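Long-range contact in minor fimbrium tip subunit Mfa3 (Porphyromonas gingivalis ATCC 33277, PDB 5NF4), which forms part of the tip of the minor fimbriae, filamentous pili that mediate biofilm formation and adhesion to host cells and other oral bacteria: residues A[75-89]-A[123-135]. Sequence-based numbering, arbitrary orientation.
Sequences LVFDSNTGEKVAEHF and QTAMASIVNKSDM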
loop_
_atom_site.group_PDB
_atom_site.type_symbol
_atom_site.label_atom_id
_atom_site.label_comp_id
_atom_site.label_asym_id
_atom_site.label_seq_id
_atom_site.Cartn_x
_atom_site.Cartn_y
_atom_site.Cartn_z
ATOM N N LEU A 75 6.105 10.315 -15.430
ATOM C CA LEU A 75 6.683 11.651 -15.594
ATOM C C LEU A 75 8.182 11.553 -15.295
ATOM O O LEU A 75 8.610 10.962 -14.292
ATOM C CB LEU A 75 5.991 12.677 -14.692
ATOM C CG LEU A 75 4.497 12.896 -14.938
ATOM C CD1 LEU A 75 3.697 11.994 -14.011
ATOM C CD2 LEU A 75 4.092 14.382 -14.758
ATOM N N VAL A 76 8.977 12.140 -16.190
ATOM C CA VAL A 76 10.427 11.995 -16.175
ATOM C C VAL A 76 11.058 13.380 -16.117
ATOM O O VAL A 76 10.646 14.301 -16.853
ATOM C CB VAL A 76 10.938 11.237 -17.428
ATOM C CG1 VAL A 76 12.408 10.862 -17.197
ATOM C CG2 VAL A 76 10.071 10.008 -17.717
ATOM N N PHE A 77 11.993 13.552 -15.201
ATOM C CA PHE A 77 12.635 14.838 -14.987
ATOM C C PHE A 77 14.143 14.746 -14.994
ATOM O O PHE A 77 14.711 13.740 -14.599
ATOM C CB PHE A 77 12.196 15.444 -13.643
ATOM C CG PHE A 77 10.719 15.631 -13.537
ATOM C CD1 PHE A 77 9.922 14.559 -13.134
ATOM C CD2 PHE A 77 10.110 16.824 -13.887
ATOM C CE1 PHE A 77 8.571 14.667 -13.091
ATOM C CE2 PHE A 77 8.701 16.937 -13.796
ATOM C CZ PHE A 77 7.960 15.868 -13.397
ATOM N N ASP A 78 14.801 15.817 -15.410
ATOM C CA ASP A 78 16.262 15.860 -15.292
ATOM C C ASP A 78 16.627 15.852 -13.808
ATOM O O ASP A 78 16.098 16.664 -13.050
ATOM C CB ASP A 78 16.804 17.106 -15.965
ATOM C CG ASP A 78 18.324 17.114 -16.045
ATOM O OD1 ASP A 78 18.967 17.477 -15.044
ATOM O OD2 ASP A 78 18.872 16.755 -17.107
ATOM N N SER A 79 17.496 14.934 -13.383
ATOM C CA SER A 79 17.811 14.779 -11.962
ATOM C C SER A 79 18.432 16.028 -11.348
ATOM O O SER A 79 18.244 16.269 -10.155
ATOM C CB SER A 79 18.747 13.585 -11.756
ATOM O OG SER A 79 18.163 12.414 -12.294
ATOM N N ASN A 80 19.129 16.813 -12.169
ATOM C CA ASN A 80 19.871 17.973 -11.695
ATOM C C ASN A 80 19.117 19.275 -11.867
ATOM O O ASN A 80 19.046 20.066 -10.927
ATOM C CB ASN A 80 21.221 18.048 -12.408
ATOM C CG ASN A 80 22.060 16.824 -12.141
ATOM O OD1 ASN A 80 22.165 16.396 -10.995
ATOM N ND2 ASN A 80 22.632 16.234 -13.187
ATOM N N THR A 81 18.528 19.484 -13.039
ATOM C CA THR A 81 17.869 20.764 -13.320
ATOM C C THR A 81 16.395 20.722 -12.876
ATOM O O THR A 81 15.789 21.762 -12.648
ATOM C CB THR A 81 17.893 21.125 -14.765
ATOM O OG1 THR A 81 17.023 20.263 -15.503
ATOM C CG2 THR A 81 19.336 21.051 -15.348
ATOM N N GLY A 82 15.832 19.524 -12.790
ATOM C CA GLY A 82 14.414 19.376 -12.452
ATOM C C GLY A 82 13.452 19.588 -13.612
ATOM O O GLY A 82 12.221 19.509 -13.448
ATOM N N GLU A 83 13.997 19.838 -14.797
ATOM C CA GLU A 83 13.194 20.019 -15.992
ATOM C C GLU A 83 12.405 18.751 -16.340
ATOM O O GLU A 83 12.945 17.656 -16.296
ATOM C CB GLU A 83 14.091 20.395 -17.168
ATOM C CG GLU A 83 13.309 20.662 -18.449
ATOM C CD GLU A 83 14.183 20.836 -19.700
ATOM O OE1 GLU A 83 15.357 20.406 -19.722
ATOM O OE2 GLU A 83 13.656 21.411 -20.670
ATOM N N LYS A 84 11.140 18.902 -16.720
ATOM C CA LYS A 84 10.384 17.761 -17.255
ATOM C C LYS A 84 10.938 17.399 -18.603
ATOM O O LYS A 84 11.003 18.251 -19.484
ATOM C CB LYS A 84 8.890 18.084 -17.369
ATOM C CG LYS A 84 8.047 16.907 -17.814
ATOM C CD LYS A 84 6.712 16.807 -17.035
ATOM C CE LYS A 84 5.818 18.018 -17.245
ATOM N NZ LYS A 84 4.335 17.776 -16.998
ATOM N N VAL A 85 11.367 16.151 -18.773
ATOM C CA VAL A 85 11.949 15.739 -20.066
ATOM C C VAL A 85 11.156 14.663 -20.812
ATOM O O VAL A 85 11.453 14.370 -21.969
ATOM C CB VAL A 85 13.394 15.264 -19.888
ATOM C CG1 VAL A 85 14.259 16.413 -19.371
ATOM C CG2 VAL A 85 13.485 14.057 -18.977
ATOM N N ALA A 86 10.122 14.105 -20.192
ATOM C CA ALA A 86 9.238 13.172 -20.894
ATOM C C ALA A 86 8.037 12.893 -20.011
ATOM O O ALA A 86 8.132 13.025 -18.809
ATOM C CB ALA A 86 9.947 11.855 -21.229
ATOM N N GLU A 87 6.923 12.516 -20.615
ATOM C CA GLU A 87 5.792 12.042 -19.833
ATOM C C GLU A 87 4.926 11.186 -20.717
ATOM O O GLU A 87 4.972 11.267 -21.963
ATOM C CB GLU A 87 5.011 13.210 -19.218
ATOM C CG GLU A 87 4.263 14.080 -20.169
ATOM C CD GLU A 87 3.598 15.279 -19.479
ATOM O OE1 GLU A 87 3.688 15.395 -18.235
ATOM O OE2 GLU A 87 2.978 16.103 -20.180
ATOM N N HIS A 88 4.152 10.317 -20.088
ATOM C CA HIS A 88 3.338 9.375 -20.819
ATOM C C HIS A 88 2.123 9.016 -19.992
ATOM O O HIS A 88 2.226 8.892 -18.783
ATOM C CB HIS A 88 4.117 8.099 -21.143
ATOM C CG HIS A 88 3.348 7.148 -21.986
ATOM N ND1 HIS A 88 3.485 7.099 -23.357
ATOM C CD2 HIS A 88 2.395 6.245 -21.670
ATOM C CE1 HIS A 88 2.670 6.182 -23.842
ATOM N NE2 HIS A 88 1.981 5.666 -22.841
ATOM N N PHE A 89 0.991 8.828 -20.662
ATOM C CA PHE A 89 -0.205 8.391 -19.941
ATOM C C PHE A 89 -0.811 7.160 -20.616
ATOM O O PHE A 89 -0.955 7.104 -21.853
ATOM C CB PHE A 89 -1.224 9.531 -19.848
ATOM C CG PHE A 89 -2.452 9.152 -19.103
ATOM C CD1 PHE A 89 -2.439 9.118 -17.734
ATOM C CD2 PHE A 89 -3.608 8.803 -19.788
ATOM C CE1 PHE A 89 -3.607 8.761 -17.011
ATOM C CE2 PHE A 89 -4.767 8.440 -19.093
ATOM C CZ PHE A 89 -4.752 8.406 -17.714
ATOM N N GLN A 123 -4.387 12.401 -15.620
ATOM C CA GLN A 123 -3.943 12.963 -16.893
ATOM C C GLN A 123 -3.997 14.493 -16.856
ATOM O O GLN A 123 -3.077 15.178 -17.315
ATOM C CB GLN A 123 -4.784 12.437 -18.068
ATOM C CG GLN A 123 -4.145 12.756 -19.396
ATOM C CD GLN A 123 -4.841 12.113 -20.565
ATOM O OE1 GLN A 123 -6.010 11.749 -20.501
ATOM N NE2 GLN A 123 -4.124 11.999 -21.660
ATOM N N THR A 124 -5.079 15.021 -16.301
ATOM C CA THR A 124 -5.241 16.451 -16.110
ATOM C C THR A 124 -4.183 16.986 -15.125
ATOM O O THR A 124 -3.650 18.078 -15.319
ATOM C CB THR A 124 -6.671 16.749 -15.580
ATOM O OG1 THR A 124 -7.630 16.366 -16.578
ATOM C CG2 THR A 124 -6.842 18.225 -15.230
ATOM N N ALA A 125 -3.904 16.211 -14.081
ATOM C CA ALA A 125 -2.916 16.596 -13.045
ATOM C C ALA A 125 -1.522 16.803 -13.641
ATOM O O ALA A 125 -0.735 17.597 -13.138
ATOM C CB ALA A 125 -2.835 15.551 -11.959
ATOM N N MET A 126 -1.199 16.040 -14.681
ATOM C CA MET A 126 0.128 16.101 -15.248
ATOM C C MET A 126 0.448 17.511 -15.750
ATOM O O MET A 126 1.608 17.943 -15.718
ATOM C CB MET A 126 0.255 15.071 -16.391
ATOM C CG MET A 126 0.259 13.634 -15.903
ATOM S SD MET A 126 0.023 12.434 -17.250
ATOM C CE MET A 126 1.682 12.518 -17.885
ATOM N N ALA A 127 -0.570 18.230 -16.212
ATOM C CA ALA A 127 -0.318 19.553 -16.765
ATOM C C ALA A 127 0.069 20.558 -15.673
ATOM O O ALA A 127 0.739 21.557 -15.961
ATOM C CB ALA A 127 -1.531 20.055 -17.550
ATOM N N SER A 128 -0.330 20.308 -14.427
ATOM C CA SER A 128 0.042 21.202 -13.339
ATOM C C SER A 128 1.316 20.765 -12.628
ATOM O O SER A 128 1.694 21.376 -11.630
ATOM C CB SER A 128 -1.113 21.306 -12.326
ATOM O OG SER A 128 -2.199 21.966 -12.975
ATOM N N ILE A 129 1.972 19.720 -13.136
ATOM C CA ILE A 129 3.267 19.280 -12.619
ATOM C C ILE A 129 4.321 19.751 -13.621
ATOM O O ILE A 129 4.631 19.063 -14.594
ATOM C CB ILE A 129 3.349 17.765 -12.437
ATOM C CG1 ILE A 129 2.302 17.306 -11.394
ATOM C CG2 ILE A 129 4.746 17.366 -11.981
ATOM C CD1 ILE A 129 2.163 15.810 -11.273
ATOM N N VAL A 130 4.854 20.945 -13.405
ATOM C CA VAL A 130 5.711 21.540 -14.419
ATOM C C VAL A 130 7.136 21.025 -14.330
ATOM O O VAL A 130 7.811 20.803 -15.360
ATOM C CB VAL A 130 5.720 23.067 -14.282
ATOM C CG1 VAL A 130 6.661 23.684 -15.297
ATOM C CG2 VAL A 130 4.309 23.625 -14.440
ATOM N N ASN A 131 7.607 20.865 -13.100
ATOM C CA ASN A 131 8.984 20.509 -12.847
ATOM C C ASN A 131 9.067 19.506 -11.722
ATOM O O ASN A 131 8.054 19.114 -11.134
ATOM C CB ASN A 131 9.817 21.760 -12.537
ATOM C CG ASN A 131 9.300 22.527 -11.341
ATOM O OD1 ASN A 131 8.736 21.956 -10.417
ATOM N ND2 ASN A 131 9.481 23.852 -11.367
ATOM N N LYS A 132 10.285 19.092 -11.411
ATOM C CA LYS A 132 10.487 18.038 -10.441
ATOM C C LYS A 132 10.027 18.466 -9.029
ATOM O O LYS A 132 9.560 17.640 -8.242
ATOM C CB LYS A 132 11.960 17.632 -10.440
ATOM C CG LYS A 132 12.211 16.309 -9.734
ATOM C CD LYS A 132 13.634 15.815 -9.974
ATOM C CE LYS A 132 14.657 16.654 -9.249
ATOM N NZ LYS A 132 14.495 16.550 -7.793
ATOM N N SER A 133 10.140 19.755 -8.719
ATOM C CA SER A 133 9.684 20.274 -7.428
ATOM C C SER A 133 8.177 20.056 -7.278
ATOM O O SER A 133 7.696 19.568 -6.226
ATOM C CB SER A 133 10.039 21.767 -7.291
ATOM O OG SER A 133 9.443 22.304 -6.124
ATOM N N ASP A 134 7.427 20.392 -8.336
ATOM C CA ASP A 134 5.990 20.141 -8.362
ATOM C C ASP A 134 5.698 18.660 -8.224
ATOM O O ASP A 134 4.745 18.250 -7.570
ATOM C CB ASP A 134 5.347 20.635 -9.650
ATOM C CG ASP A 134 5.410 22.142 -9.808
ATOM O OD1 ASP A 134 5.505 22.859 -8.802
ATOM O OD2 ASP A 134 5.378 22.607 -10.965
ATOM N N MET A 135 6.499 17.858 -8.906
ATOM C CA MET A 135 6.280 16.421 -8.938
ATOM C C MET A 135 6.437 15.827 -7.535
ATOM O O MET A 135 5.594 15.035 -7.061
ATOM C CB MET A 135 7.265 15.737 -9.911
ATOM C CG MET A 135 7.067 14.209 -10.006
ATOM S SD MET A 135 5.679 13.738 -10.987
ATOM C CE MET A 135 4.607 12.982 -9.764
HETATM O O HOH W 1 9.902 21.628 -16.603
#
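Phe77 CG lies beside its own backbone N (chi1 -58°), which turns one ring face to Lys132 CA, a CH-pi contact 4.0 Å from the centroid; the Lys132 chain leaves trans to its N (chi1 -165°), laying CG and CD beside Phe77 CB. The setting is a bulged beta hairpin, strands 71-78 and 84-91, in the fimbrillin-type beta domain, packed against the two short helices and linker that follow strand 109-117. Across the ring's CE1-CZ side lies Met135, its CG 3.5 Å from Phe77 CE1, and Ile129 CG2 touches CZ; Leu75 continues this buried patch toward Met126. At the other end the Gln123 amide stacks on the CD2-CE2 side of the Phe89 ring, the planes 19° apart, with Gln123 CB over the ring centre. Met126 packs between Leu75 and Phe89, CG at Leu75 CD2, SD oblique to the Phe89 ring and CE against Glu87. Polar links tie the hairpin to the start of helix 132-140, where Lys132 N donates to Gly82 O (2.8 Å), and to the linker, where a water joins Lys84 N to Val130 O. Lys84 NZ donates to Ile129 O (2.7 Å) and, in a salt bridge within the hairpin, approaches Glu87 OE1 from above the carboxylate plane (2.8 Å).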